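Local atomic coordinates of putative mandelate racemase (Bordetella bronchiseptica, PDB entry 3OZY), a protein that is of unknown function but binds magnesium as an enolase-superfamily member, and so probably abstracts a proton next to the carboxylate of an acid substrate. Residues Pro125-Gln128 with Gly132-His135; Leu199-Gln204 with Thr252-Tyr257; His209-Met214 with Tyr224-Pro229. One frame throughout, in Å; residues are numbered along the deposited sequence.

Contact 1 (Pro125-Gln128 with Gly132-His135); sequences PIYQ and GKFH
Lys133 crosses the Tyr127 ring obliquely and sets its CE over one face, close to the point where the backbone is joined by Gly132 N donating to Tyr127 O at 2.9 Å. The lysine can be followed outward. Its CB stands back from the ring, but CG already lies 3.8 Å from both Tyr127 CD1 and CE1. Beyond CG the chain is fully extended; CD stands back again, and CE touches the ring, 3.6 Å from Tyr127 CE1. A CH-pi contact results, with Lys133 CE 4.0 Å from the ring centroid and 29° off its normal. The amine goes past the phenol: Lys133 NZ stays 4.1 Å from Tyr127 OH and bonds to Gln354, while the hydroxyl pairs with Gln357. The backbone bond lies where the short helix 126-129, with Pro125 at its N-cap, gives way to the loop leading to barrel strand 139-146. Tyr127 faces the loop, its CG between the backbone N and the carbonyl carbon (chi1 71°). Gly132, at positive phi, brings its CA to the edge of the same ring. On the exposed flank Gln128 bends at chi2, and its OE1 comes 3.6 Å from Gly132 CA.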
ATOM      1  N   PRO A 125     -15.652 -11.248  26.434  1.00 11.12           N
ATOM      2  CA  PRO A 125     -15.704 -10.201  25.406  1.00  9.35           C
ATOM      3  C   PRO A 125     -14.309  -9.616  25.194  1.00  9.58           C
ATOM      4  O   PRO A 125     -13.533  -9.527  26.145  1.00 10.43           O
ATOM      5  CB  PRO A 125     -16.599  -9.124  26.030  1.00 12.41           C
ATOM      6  CG  PRO A 125     -17.265  -9.763  27.191  1.00 13.33           C
ATOM      7  CD  PRO A 125     -16.381 -10.863  27.655  1.00 10.85           C
ATOM      8  N   ILE A 126     -14.000  -9.213  23.970  1.00  8.68           N
ATOM      9  CA  ILE A 126     -12.687  -8.640  23.699  1.00  9.00           C
ATOM     10  C   ILE A 126     -12.376  -7.466  24.630  1.00  9.11           C
ATOM     11  O   ILE A 126     -11.255  -7.366  25.132  1.00  8.79           O
ATOM     12  CB  ILE A 126     -12.536  -8.259  22.218  1.00  8.26           C
ATOM     13  CG1 ILE A 126     -12.392  -9.532  21.375  1.00  9.23           C
ATOM     14  CG2 ILE A 126     -11.325  -7.361  22.009  1.00 10.14           C
ATOM     15  CD1 ILE A 126     -12.653  -9.328  19.884  1.00 11.71           C
ATOM     16  N   TYR A 127     -13.344  -6.590  24.893  1.00  8.86           N
ATOM     17  CA  TYR A 127     -13.026  -5.425  25.717  1.00  7.55           C
ATOM     18  C   TYR A 127     -12.529  -5.833  27.106  1.00  8.85           C
ATOM     19  O   TYR A 127     -11.753  -5.109  27.713  1.00  9.29           O
ATOM     20  CB  TYR A 127     -14.185  -4.422  25.807  1.00  9.00           C
ATOM     21  CG  TYR A 127     -15.370  -4.868  26.634  1.00  9.60           C
ATOM     22  CD1 TYR A 127     -15.354  -4.756  28.017  1.00 11.60           C
ATOM     23  CD2 TYR A 127     -16.516  -5.375  26.028  1.00 10.87           C
ATOM     24  CE1 TYR A 127     -16.438  -5.148  28.783  1.00 13.72           C
ATOM     25  CE2 TYR A 127     -17.608  -5.781  26.789  1.00 11.59           C
ATOM     26  CZ  TYR A 127     -17.553  -5.663  28.165  1.00 13.19           C
ATOM     27  OH  TYR A 127     -18.633  -6.050  28.931  1.00 17.85           O
ATOM     28  N   GLN A 128     -12.963  -6.986  27.613  1.00  8.08           N
ATOM     29  CA  GLN A 128     -12.463  -7.446  28.915  1.00  9.35           C
ATOM     30  C   GLN A 128     -10.988  -7.840  28.871  1.00  8.44           C
ATOM     31  O   GLN A 128     -10.249  -7.591  29.823  1.00  9.73           O
ATOM     32  CB  GLN A 128     -13.305  -8.603  29.470  1.00 11.36           C
ATOM     33  CG  GLN A 128     -14.711  -8.193  29.887  1.00 11.88           C
ATOM     34  CD  GLN A 128     -14.748  -7.317  31.135  1.00 11.37           C
ATOM     35  OE1 GLN A 128     -13.742  -6.737  31.555  1.00 11.86           O
ATOM     36  NE2 GLN A 128     -15.928  -7.211  31.733  1.00 12.88           N
ATOM     37  N   GLY A 132     -10.681  -4.109  30.214  1.00  8.28           N
ATOM     38  CA  GLY A 132     -12.029  -3.706  30.591  1.00  9.35           C
ATOM     39  C   GLY A 132     -12.402  -2.304  30.132  1.00  9.15           C
ATOM     40  O   GLY A 132     -11.625  -1.611  29.462  1.00 10.03           O
ATOM     41  N   LYS A 133     -13.599  -1.867  30.498  1.00  9.42           N
ATOM     42  CA  LYS A 133     -14.083  -0.583  30.013  1.00  8.36           C
ATOM     43  C   LYS A 133     -13.365   0.594  30.647  1.00  8.70           C
ATOM     44  O   LYS A 133     -12.986   0.547  31.821  1.00  9.74           O
ATOM     45  CB  LYS A 133     -15.586  -0.447  30.262  1.00  9.98           C
ATOM     46  CG  LYS A 133     -16.412  -1.420  29.443  1.00 11.48           C
ATOM     47  CD  LYS A 133     -17.898  -1.326  29.772  1.00 13.07           C
ATOM     48  CE  LYS A 133     -18.654  -2.278  28.865  1.00 16.14           C
ATOM     49  NZ  LYS A 133     -20.135  -2.228  29.060  1.00 20.34           N
ATOM     50  N   PHE A 134     -13.159   1.636  29.843  1.00  8.49           N
ATOM     51  CA  PHE A 134     -12.984   2.983  30.356  1.00  8.92           C
ATOM     52  C   PHE A 134     -14.351   3.684  30.380  1.00  9.80           C
ATOM     53  O   PHE A 134     -14.747   4.267  31.384  1.00 11.20           O
ATOM     54  CB  PHE A 134     -12.021   3.800  29.487  1.00  9.35           C
ATOM     55  CG  PHE A 134     -11.961   5.246  29.888  1.00 11.16           C
ATOM     56  CD1 PHE A 134     -11.052   5.679  30.843  1.00 12.07           C
ATOM     57  CD2 PHE A 134     -12.853   6.162  29.352  1.00 12.09           C
ATOM     58  CE1 PHE A 134     -11.020   7.007  31.234  1.00 15.13           C
ATOM     59  CE2 PHE A 134     -12.825   7.493  29.738  1.00 14.53           C
ATOM     60  CZ  PHE A 134     -11.906   7.912  30.683  1.00 14.30           C
ATOM     61  N   HIS A 135     -15.063   3.619  29.255  1.00  9.05           N
ATOM     62  CA  HIS A 135     -16.365   4.265  29.122  1.00 10.17           C
ATOM     63  C   HIS A 135     -17.449   3.366  29.697  1.00 10.65           C
ATOM     64  O   HIS A 135     -18.213   2.744  28.965  1.00 12.04           O
ATOM     65  CB  HIS A 135     -16.639   4.581  27.653  1.00 10.85           C
ATOM     66  CG  HIS A 135     -15.692   5.585  27.073  1.00  9.96           C
ATOM     67  ND1 HIS A 135     -15.792   6.934  27.340  1.00 10.70           N
ATOM     68  CD2 HIS A 135     -14.619   5.437  26.259  1.00 10.48           C
ATOM     69  CE1 HIS A 135     -14.822   7.575  26.711  1.00 13.20           C
ATOM     70  NE2 HIS A 135     -14.099   6.691  26.046  1.00 10.86           N
TER

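Contact 2 (Leu199-Gln204 with Thr252-Tyr257); sequences LVDANQ and TGENLY. With MG (magnesium ion), chain C; ACY (acetic acid), chain I.
The magnesium site at the mouth of the barrel is spanned here by Asp201, ending strand 197-201, and Glu254, in the turn after strand 249-252. Asp201 OD2 binds the metal at 2.3 Å and Glu254 OE2 at 2.2 Å, from nearly opposite sides. With the cation between them, the like-charged Asp201 OD2 and Glu254 OE2 are kept 4.5 Å apart. Glu227 and three waters complete six ligands. The second carboxylate oxygens have separate tasks. Asp201 OD1 takes the N-H of Asn203 at 2.9 Å, met nearly head-on in an Asx turn, and also a hydrogen from a metal-bound water. Glu254 OE1 accepts at 2.6 Å from another such water, which in turn receives Asn203 ND2 at 3.0 Å. Lys173 bonds to both Asp201 OD2 and Asn203 OD1, tying these side chains together. On the flank, the amides of Gln204 and Asn255 meet with their planes 41° apart. Gln204 NE2 and Asn255 ND2, 3.5 Å apart, are both donors and form no bond; Asn255 ND2 is held by Glu228 and Gln204 OE1 by Ile232 N. Carboxylates at the ends of successive barrel strands, sharing one magnesium ion, are the hallmark of the enolase superfamily.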
ATOM      1  N   LEU A 199     -19.438  17.144  12.483  1.00  6.48           N
ATOM      2  CA  LEU A 199     -18.159  16.725  11.917  1.00  5.69           C
ATOM      3  C   LEU A 199     -18.242  16.883  10.405  1.00  6.82           C
ATOM      4  O   LEU A 199     -19.328  16.789   9.840  1.00  6.94           O
ATOM      5  CB  LEU A 199     -17.919  15.250  12.239  1.00  7.11           C
ATOM      6  CG  LEU A 199     -17.637  14.846  13.691  1.00  6.07           C
ATOM      7  CD1 LEU A 199     -18.672  15.349  14.694  1.00  8.13           C
ATOM      8  CD2 LEU A 199     -17.531  13.331  13.745  1.00  8.61           C
ATOM      9  N   VAL A 200     -17.109  17.119   9.748  1.00  7.73           N
ATOM     10  CA  VAL A 200     -17.073  17.290   8.300  1.00  8.21           C
ATOM     11  C   VAL A 200     -16.003  16.365   7.715  1.00  6.68           C
ATOM     12  O   VAL A 200     -14.963  16.142   8.356  1.00  8.18           O
ATOM     13  CB  VAL A 200     -16.771  18.765   7.953  1.00  9.94           C
ATOM     14  CG1 VAL A 200     -16.405  18.931   6.498  1.00 15.87           C
ATOM     15  CG2 VAL A 200     -17.968  19.653   8.321  1.00  9.83           C
ATOM     16  N   ASP A 201     -16.257  15.818   6.525  1.00  6.64           N
ATOM     17  CA  ASP A 201     -15.366  14.840   5.906  1.00  5.84           C
ATOM     18  C   ASP A 201     -15.300  15.111   4.409  1.00  6.76           C
ATOM     19  O   ASP A 201     -16.320  15.004   3.713  1.00  6.70           O
ATOM     20  CB  ASP A 201     -15.917  13.437   6.191  1.00  6.77           C
ATOM     21  CG  ASP A 201     -15.066  12.325   5.621  1.00  6.96           C
ATOM     22  OD1 ASP A 201     -14.129  12.583   4.838  1.00  6.86           O
ATOM     23  OD2 ASP A 201     -15.378  11.155   5.950  1.00  7.71           O
ATOM     24  N   ALA A 202     -14.110  15.484   3.925  1.00  6.64           N
ATOM     25  CA  ALA A 202     -13.921  15.850   2.525  1.00  6.76           C
ATOM     26  C   ALA A 202     -13.423  14.699   1.648  1.00  5.97           C
ATOM     27  O   ALA A 202     -13.267  14.884   0.451  1.00  7.18           O
ATOM     28  CB  ALA A 202     -12.972  17.046   2.402  1.00  7.76           C
ATOM     29  N   ASN A 203     -13.160  13.529   2.225  1.00  6.99           N
ATOM     30  CA  ASN A 203     -12.684  12.392   1.427  1.00  6.20           C
ATOM     31  C   ASN A 203     -11.526  12.755   0.487  1.00  6.73           C
ATOM     32  O   ASN A 203     -11.485  12.312  -0.667  1.00  6.91           O
ATOM     33  CB  ASN A 203     -13.829  11.758   0.627  1.00  7.63           C
ATOM     34  CG  ASN A 203     -14.750  10.934   1.491  1.00  8.18           C
ATOM     35  OD1 ASN A 203     -15.770  11.428   1.980  1.00  8.63           O
ATOM     36  ND2 ASN A 203     -14.400   9.668   1.685  1.00 10.30           N
ATOM     37  N   GLN A 204     -10.582  13.547   0.997  1.00  6.05           N
ATOM     38  CA  GLN A 204      -9.365  13.912   0.258  1.00  6.15           C
ATOM     39  C   GLN A 204      -9.624  14.779  -0.967  1.00  8.62           C
ATOM     40  O   GLN A 204      -8.792  14.828  -1.879  1.00  9.22           O
ATOM     41  CB  GLN A 204      -8.579  12.668  -0.190  1.00  7.04           C
ATOM     42  CG  GLN A 204      -8.333  11.614   0.870  1.00  6.96           C
ATOM     43  CD  GLN A 204      -7.462  10.476   0.334  1.00  7.52           C
ATOM     44  OE1 GLN A 204      -6.337  10.701  -0.122  1.00  7.58           O
ATOM     45  NE2 GLN A 204      -7.983   9.253   0.380  1.00  7.66           N
ATOM     46  N   THR A 252      -7.616  12.350  10.236  1.00  5.69           N
ATOM     47  CA  THR A 252      -7.435  11.483   9.085  1.00  6.83           C
ATOM     48  C   THR A 252      -7.027  10.102   9.574  1.00  6.26           C
ATOM     49  O   THR A 252      -6.561   9.939  10.703  1.00  6.36           O
ATOM     50  CB  THR A 252      -6.410  12.056   8.068  1.00  6.51           C
ATOM     51  OG1 THR A 252      -6.425  11.250   6.885  1.00  6.76           O
ATOM     52  CG2 THR A 252      -4.983  12.119   8.661  1.00  7.94           C
ATOM     53  N   GLY A 253      -7.250   9.088   8.746  1.00  5.97           N
ATOM     54  CA  GLY A 253      -6.712   7.782   9.073  1.00  6.47           C
ATOM     55  C   GLY A 253      -7.324   6.567   8.415  1.00  5.80           C
ATOM     56  O   GLY A 253      -6.699   5.506   8.431  1.00  6.59           O
ATOM     57  N   GLU A 254      -8.514   6.680   7.834  1.00  6.66           N
ATOM     58  CA  GLU A 254      -9.102   5.493   7.214  1.00  7.02           C
ATOM     59  C   GLU A 254      -8.258   4.974   6.053  1.00  9.17           C
ATOM     60  O   GLU A 254      -8.318   3.791   5.723  1.00  8.79           O
ATOM     61  CB  GLU A 254     -10.536   5.731   6.770  1.00  9.21           C
ATOM     62  CG  GLU A 254     -10.670   6.515   5.498  1.00 10.54           C
ATOM     63  CD  GLU A 254     -12.069   7.036   5.328  1.00 11.57           C
ATOM     64  OE1 GLU A 254     -12.691   6.752   4.291  1.00 15.90           O
ATOM     65  OE2 GLU A 254     -12.540   7.720   6.249  1.00 11.42           O
ATOM     66  N   ASN A 255      -7.461   5.848   5.442  1.00  6.71           N
ATOM     67  CA  ASN A 255      -6.666   5.453   4.288  1.00  6.46           C
ATOM     68  C   ASN A 255      -5.159   5.479   4.537  1.00  6.19           C
ATOM     69  O   ASN A 255      -4.367   5.400   3.601  1.00  7.53           O
ATOM     70  CB  ASN A 255      -7.081   6.270   3.059  1.00  5.93           C
ATOM     71  CG  ASN A 255      -8.445   5.857   2.552  1.00  6.88           C
ATOM     72  OD1 ASN A 255      -8.689   4.671   2.309  1.00  6.84           O
ATOM     73  ND2 ASN A 255      -9.351   6.816   2.421  1.00  7.00           N
ATOM     74  N   LEU A 256      -4.789   5.560   5.813  1.00  5.94           N
ATOM     75  CA  LEU A 256      -3.403   5.446   6.265  1.00  7.07           C
ATOM     76  C   LEU A 256      -3.248   4.118   6.978  1.00  6.36           C
ATOM     77  O   LEU A 256      -4.166   3.655   7.648  1.00  7.82           O
ATOM     78  CB  LEU A 256      -3.061   6.586   7.222  1.00  7.87           C
ATOM     79  CG  LEU A 256      -3.086   7.978   6.610  1.00  9.02           C
ATOM     80  CD1 LEU A 256      -2.970   9.005   7.724  1.00 11.01           C
ATOM     81  CD2 LEU A 256      -1.955   8.130   5.609  1.00  9.24           C
ATOM     82  N   TYR A 257      -2.082   3.498   6.829  1.00  6.37           N
ATOM     83  CA  TYR A 257      -1.882   2.122   7.266  1.00  6.77           C
ATOM     84  C   TYR A 257      -0.708   1.967   8.222  1.00  7.05           C
ATOM     85  O   TYR A 257       0.386   2.479   7.963  1.00  6.60           O
ATOM     86  CB  TYR A 257      -1.666   1.223   6.045  1.00  7.30           C
ATOM     87  CG  TYR A 257      -2.893   1.137   5.167  1.00  5.94           C
ATOM     88  CD1 TYR A 257      -3.843   0.136   5.367  1.00  6.66           C
ATOM     89  CD2 TYR A 257      -3.115   2.056   4.140  1.00  7.20           C
ATOM     90  CE1 TYR A 257      -4.975   0.060   4.579  1.00  6.86           C
ATOM     91  CE2 TYR A 257      -4.257   1.988   3.348  1.00  6.89           C
ATOM     92  CZ  TYR A 257      -5.178   0.981   3.572  1.00  7.09           C
ATOM     93  OH  TYR A 257      -6.325   0.876   2.807  1.00  8.06           O
TER
HETATM   94 MG    MG C 390     -14.071   9.250   6.206  1.00  7.94          MG
HETATM   95  C   ACY I 396     -17.495   7.004   2.132  1.00 11.67           C
HETATM   96  O   ACY I 396     -17.205   8.209   2.024  1.00 12.37           O
HETATM   97  OXT ACY I 396     -18.603   6.596   2.540  1.00 13.89           O
HETATM   98  CH3 ACY I 396     -16.479   5.971   1.742  1.00 18.45           C
HETATM   99  O   HOH W   1     -12.860  10.297   4.663  1.00  9.12           O
HETATM  100  O   HOH W   2     -14.872   8.212   4.228  1.00 12.10           O
HETATM  101  O   HOH W   3     -15.775   7.992   7.269  1.00  9.83           O

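Contact 3 (His209-Met214 with Tyr224-Pro229); sequences HDALAM and YWFEEP. With MG (magnesium ion), chain C.
Phe226 fills the space between strand 225-227 and helix 208-220, meeting Ala211 and Met214 in the beta-alpha-beta unit strand 197-201, helix 208-220, strand 225-227 of the enolase-type barrel. The tight part is around this ring. The side chain leaves the strand toward the helix, and with CG anti to the backbone N (chi1 -167°) the ring sets its edge against the helix backbone: Phe226 CE2 is 3.6 Å from Ala211 O, which lies near the ring plane. The methyl of Ala211 stands somewhat farther off, its CB 4.3 Å from the same CE2. Beside it the Met214 chain is extended as far as SD, which lies 4.0 Å from Phe226 CZ. This is a Met-aromatic contact with an oblique approach, 53° off the ring normal; the methionine is modelled in two conformers, so the contact is doubtful for the other one. One face of the ring is occupied by Pro229 from its own segment, whose CB lies over the ring centre, 3.5 Å above the plane. Helix 235-242 adds Leu241 beside Ala211 and Pro229.

The outer side of helix 208-220 faces solvent: His209, Asp210 and Ala213 are exposed, and Leu212 points away from the strand. Across the strand the character changes from apolar to charged. Glu227 leaves the opposite side of the strand, with Lys171 and Gln275 at its OE1, which also receives a weak bond from Trp225 NE1. Its other oxygen, Glu227 OE2, binds the magnesium ion at 2.2 Å.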
ATOM      1  N   HIS A 209      -5.422  25.352  -0.449  1.00  7.12           N
ATOM      2  CA  HIS A 209      -6.029  26.675  -0.334  1.00  6.32           C
ATOM      3  C   HIS A 209      -7.526  26.618  -0.135  1.00  6.66           C
ATOM      4  O   HIS A 209      -8.068  27.338   0.706  1.00  7.13           O
ATOM      5  CB  HIS A 209      -5.591  27.549  -1.505  1.00  7.62           C
ATOM      6  CG  HIS A 209      -4.113  27.727  -1.531  1.00  7.61           C
ATOM      7  ND1 HIS A 209      -3.278  26.873  -2.220  1.00  8.84           N
ATOM      8  CD2 HIS A 209      -3.310  28.568  -0.838  1.00  9.02           C
ATOM      9  CE1 HIS A 209      -2.023  27.212  -1.986  1.00  7.68           C
ATOM     10  NE2 HIS A 209      -2.013  28.240  -1.153  1.00  8.67           N
ATOM     11  N   ASP A 210      -8.191  25.733  -0.868  1.00  6.34           N
ATOM     12  CA  ASP A 210      -9.616  25.527  -0.645  1.00  7.66           C
ATOM     13  C   ASP A 210      -9.869  24.946   0.745  1.00  6.66           C
ATOM     14  O   ASP A 210     -10.869  25.264   1.383  1.00  7.09           O
ATOM     15  CB  ASP A 210     -10.221  24.604  -1.712  1.00  9.40           C
ATOM     16  CG  ASP A 210     -10.376  25.281  -3.069  1.00 12.79           C
ATOM     17  OD1 ASP A 210     -10.444  26.522  -3.130  1.00 11.14           O
ATOM     18  OD2 ASP A 210     -10.450  24.558  -4.087  1.00 18.51           O
ATOM     19  N   ALA A 211      -8.967  24.095   1.233  1.00  7.06           N
ATOM     20  CA  ALA A 211      -9.117  23.557   2.583  1.00  6.10           C
ATOM     21  C   ALA A 211      -8.954  24.648   3.645  1.00  6.20           C
ATOM     22  O   ALA A 211      -9.685  24.664   4.635  1.00  6.65           O
ATOM     23  CB  ALA A 211      -8.136  22.412   2.824  1.00  7.44           C
ATOM     24  N   LEU A 212      -8.012  25.567   3.443  1.00  6.05           N
ATOM     25  CA  LEU A 212      -7.870  26.702   4.349  1.00  6.38           C
ATOM     26  C   LEU A 212      -9.123  27.574   4.351  1.00  6.13           C
ATOM     27  O   LEU A 212      -9.571  28.029   5.405  1.00  6.93           O
ATOM     28  CB  LEU A 212      -6.639  27.533   3.978  1.00  6.87           C
ATOM     29  CG  LEU A 212      -5.289  26.932   4.381  1.00  7.08           C
ATOM     30  CD1 LEU A 212      -4.163  27.549   3.554  1.00  7.71           C
ATOM     31  CD2 LEU A 212      -5.042  27.110   5.876  1.00  8.05           C
ATOM     32  N   ALA A 213      -9.698  27.802   3.174  1.00  6.50           N
ATOM     33  CA  ALA A 213     -10.923  28.595   3.091  1.00  6.79           C
ATOM     34  C   ALA A 213     -12.048  27.863   3.817  1.00  7.48           C
ATOM     35  O   ALA A 213     -12.818  28.477   4.566  1.00  7.56           O
ATOM     36  CB  ALA A 213     -11.293  28.847   1.640  1.00  7.70           C
ATOM     37  N   MET A 214     -12.146  26.557   3.612  0.74  6.52           N
ATOM     38  CA  MET A 214     -13.218  25.830   4.273  0.74  7.59           C
ATOM     39  C   MET A 214     -13.020  25.799   5.786  0.74  7.22           C
ATOM     40  O   MET A 214     -13.984  25.954   6.540  0.74  7.96           O
ATOM     41  CB  MET A 214     -13.356  24.418   3.717  0.74  8.31           C
ATOM     42  CG  MET A 214     -14.545  23.702   4.312  0.74  9.98           C
ATOM     43  SD  MET A 214     -14.912  22.124   3.536  0.74  9.27           S
ATOM     44  CE  MET A 214     -15.556  22.651   1.952  0.74 11.72           C
ATOM     45  N   TYR A 224     -16.567  19.964  15.037  1.00  6.34           N
ATOM     46  CA  TYR A 224     -15.712  19.137  15.885  1.00  6.88           C
ATOM     47  C   TYR A 224     -14.402  18.732  15.192  1.00  5.54           C
ATOM     48  O   TYR A 224     -13.316  18.825  15.782  1.00  6.34           O
ATOM     49  CB  TYR A 224     -16.491  17.892  16.326  1.00  7.55           C
ATOM     50  CG  TYR A 224     -15.808  17.081  17.400  1.00  7.19           C
ATOM     51  CD1 TYR A 224     -15.933  17.422  18.747  1.00  8.37           C
ATOM     52  CD2 TYR A 224     -15.049  15.961  17.077  1.00  7.74           C
ATOM     53  CE1 TYR A 224     -15.304  16.676  19.729  1.00  7.79           C
ATOM     54  CE2 TYR A 224     -14.419  15.214  18.056  1.00  7.57           C
ATOM     55  CZ  TYR A 224     -14.547  15.569  19.373  1.00  7.15           C
ATOM     56  OH  TYR A 224     -13.912  14.821  20.343  1.00  9.97           O
ATOM     57  N   TRP A 225     -14.499  18.265  13.951  1.00  6.04           N
ATOM     58  CA  TRP A 225     -13.316  17.901  13.187  1.00  5.36           C
ATOM     59  C   TRP A 225     -13.516  18.061  11.693  1.00  6.27           C
ATOM     60  O   TRP A 225     -14.654  18.168  11.224  1.00  6.68           O
ATOM     61  CB  TRP A 225     -12.784  16.506  13.557  1.00  6.50           C
ATOM     62  CG  TRP A 225     -13.487  15.251  13.032  1.00  5.71           C
ATOM     63  CD1 TRP A 225     -14.002  15.011  11.775  1.00  7.10           C
ATOM     64  CD2 TRP A 225     -13.607  14.027  13.757  1.00  6.96           C
ATOM     65  NE1 TRP A 225     -14.478  13.706  11.707  1.00  6.73           N
ATOM     66  CE2 TRP A 225     -14.239  13.086  12.913  1.00  5.48           C
ATOM     67  CE3 TRP A 225     -13.252  13.640  15.054  1.00  6.50           C
ATOM     68  CZ2 TRP A 225     -14.525  11.780  13.334  1.00  6.16           C
ATOM     69  CZ3 TRP A 225     -13.534  12.350  15.471  1.00  6.72           C
ATOM     70  CH2 TRP A 225     -14.165  11.435  14.618  1.00  6.97           C
ATOM     71  N   PHE A 226     -12.385  18.103  10.985  1.00  5.36           N
ATOM     72  CA  PHE A 226     -12.274  18.219   9.529  1.00  5.49           C
ATOM     73  C   PHE A 226     -11.506  16.964   9.112  1.00  5.72           C
ATOM     74  O   PHE A 226     -10.287  16.869   9.324  1.00  6.58           O
ATOM     75  CB  PHE A 226     -11.444  19.474   9.219  1.00  6.40           C
ATOM     76  CG  PHE A 226     -11.468  19.937   7.779  1.00  5.45           C
ATOM     77  CD1 PHE A 226     -12.252  19.331   6.819  1.00  6.12           C
ATOM     78  CD2 PHE A 226     -10.709  21.044   7.422  1.00  7.08           C
ATOM     79  CE1 PHE A 226     -12.274  19.827   5.514  1.00  8.32           C
ATOM     80  CE2 PHE A 226     -10.719  21.539   6.139  1.00  8.34           C
ATOM     81  CZ  PHE A 226     -11.495  20.932   5.175  1.00  8.41           C
ATOM     82  N   GLU A 227     -12.217  15.992   8.547  1.00  6.14           N
ATOM     83  CA  GLU A 227     -11.675  14.668   8.238  1.00  6.05           C
ATOM     84  C   GLU A 227     -11.262  14.561   6.770  1.00  6.32           C
ATOM     85  O   GLU A 227     -11.964  15.061   5.884  1.00  5.85           O
ATOM     86  CB  GLU A 227     -12.726  13.615   8.587  1.00  5.80           C
ATOM     87  CG  GLU A 227     -12.430  12.226   8.083  1.00  6.25           C
ATOM     88  CD  GLU A 227     -13.384  11.203   8.646  1.00  6.23           C
ATOM     89  OE1 GLU A 227     -14.161  11.542   9.565  1.00  6.36           O
ATOM     90  OE2 GLU A 227     -13.355  10.045   8.179  1.00  7.16           O
ATOM     91  N   GLU A 228     -10.123  13.904   6.525  1.00  6.49           N
ATOM     92  CA  GLU A 228      -9.530  13.806   5.186  1.00  5.47           C
ATOM     93  C   GLU A 228      -9.693  15.104   4.394  1.00  5.72           C
ATOM     94  O   GLU A 228     -10.210  15.117   3.276  1.00  5.67           O
ATOM     95  CB  GLU A 228     -10.071  12.601   4.403  1.00  6.04           C
ATOM     96  CG  GLU A 228      -9.587  11.257   4.948  1.00  6.42           C
ATOM     97  CD  GLU A 228      -9.718  10.152   3.921  1.00  6.78           C
ATOM     98  OE1 GLU A 228     -10.677  10.199   3.114  1.00  7.89           O
ATOM     99  OE2 GLU A 228      -8.864   9.241   3.900  1.00  7.25           O
ATOM    100  N   PRO A 229      -9.225  16.219   4.961  1.00  5.70           N
ATOM    101  CA  PRO A 229      -9.381  17.484   4.232  1.00  6.36           C
ATOM    102  C   PRO A 229      -8.584  17.489   2.928  1.00  6.65           C
ATOM    103  O   PRO A 229      -9.000  18.136   1.960  1.00  8.78           O
ATOM    104  CB  PRO A 229      -8.798  18.512   5.203  1.00  6.78           C
ATOM    105  CG  PRO A 229      -7.806  17.722   6.040  1.00  6.01           C
ATOM    106  CD  PRO A 229      -8.490  16.389   6.228  1.00  6.90           C
TER
HETATM  107 MG    MG C 390     -14.071   9.250   6.206  1.00  7.94          MG
HETATM  108  O   HOH W   1     -12.860  10.297   4.663  1.00  9.12           O
HETATM  109  O   HOH W   2     -14.872   8.212   4.228  1.00 12.10           O
HETATM  110  O   HOH W   3     -15.775   7.992   7.269  1.00  9.83           O

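Contacts 2 and 3 lie together at the magnesium site, the probable active site, while contact 1 lies far from it. The centres of contacts 2 and 3 are about 11 Å apart, and their strands are neighbours in the barrel sheet: Val200 O and Glu227 N, 2.8 Å apart, probably hydrogen-bond, as do Gln204 N and Glu228 O at the same distance. Both supply ligands to the same magnesium ion, and one metal-bound water donates to Asp201 OD1 of contact 2 and Glu228 OE1 of contact 3. The helix packing of contact 3 thus backs a metal-binding strand. Contact 1, whose centre is about 26 Å from that of contact 2 and 34 Å from that of contact 3, touches neither.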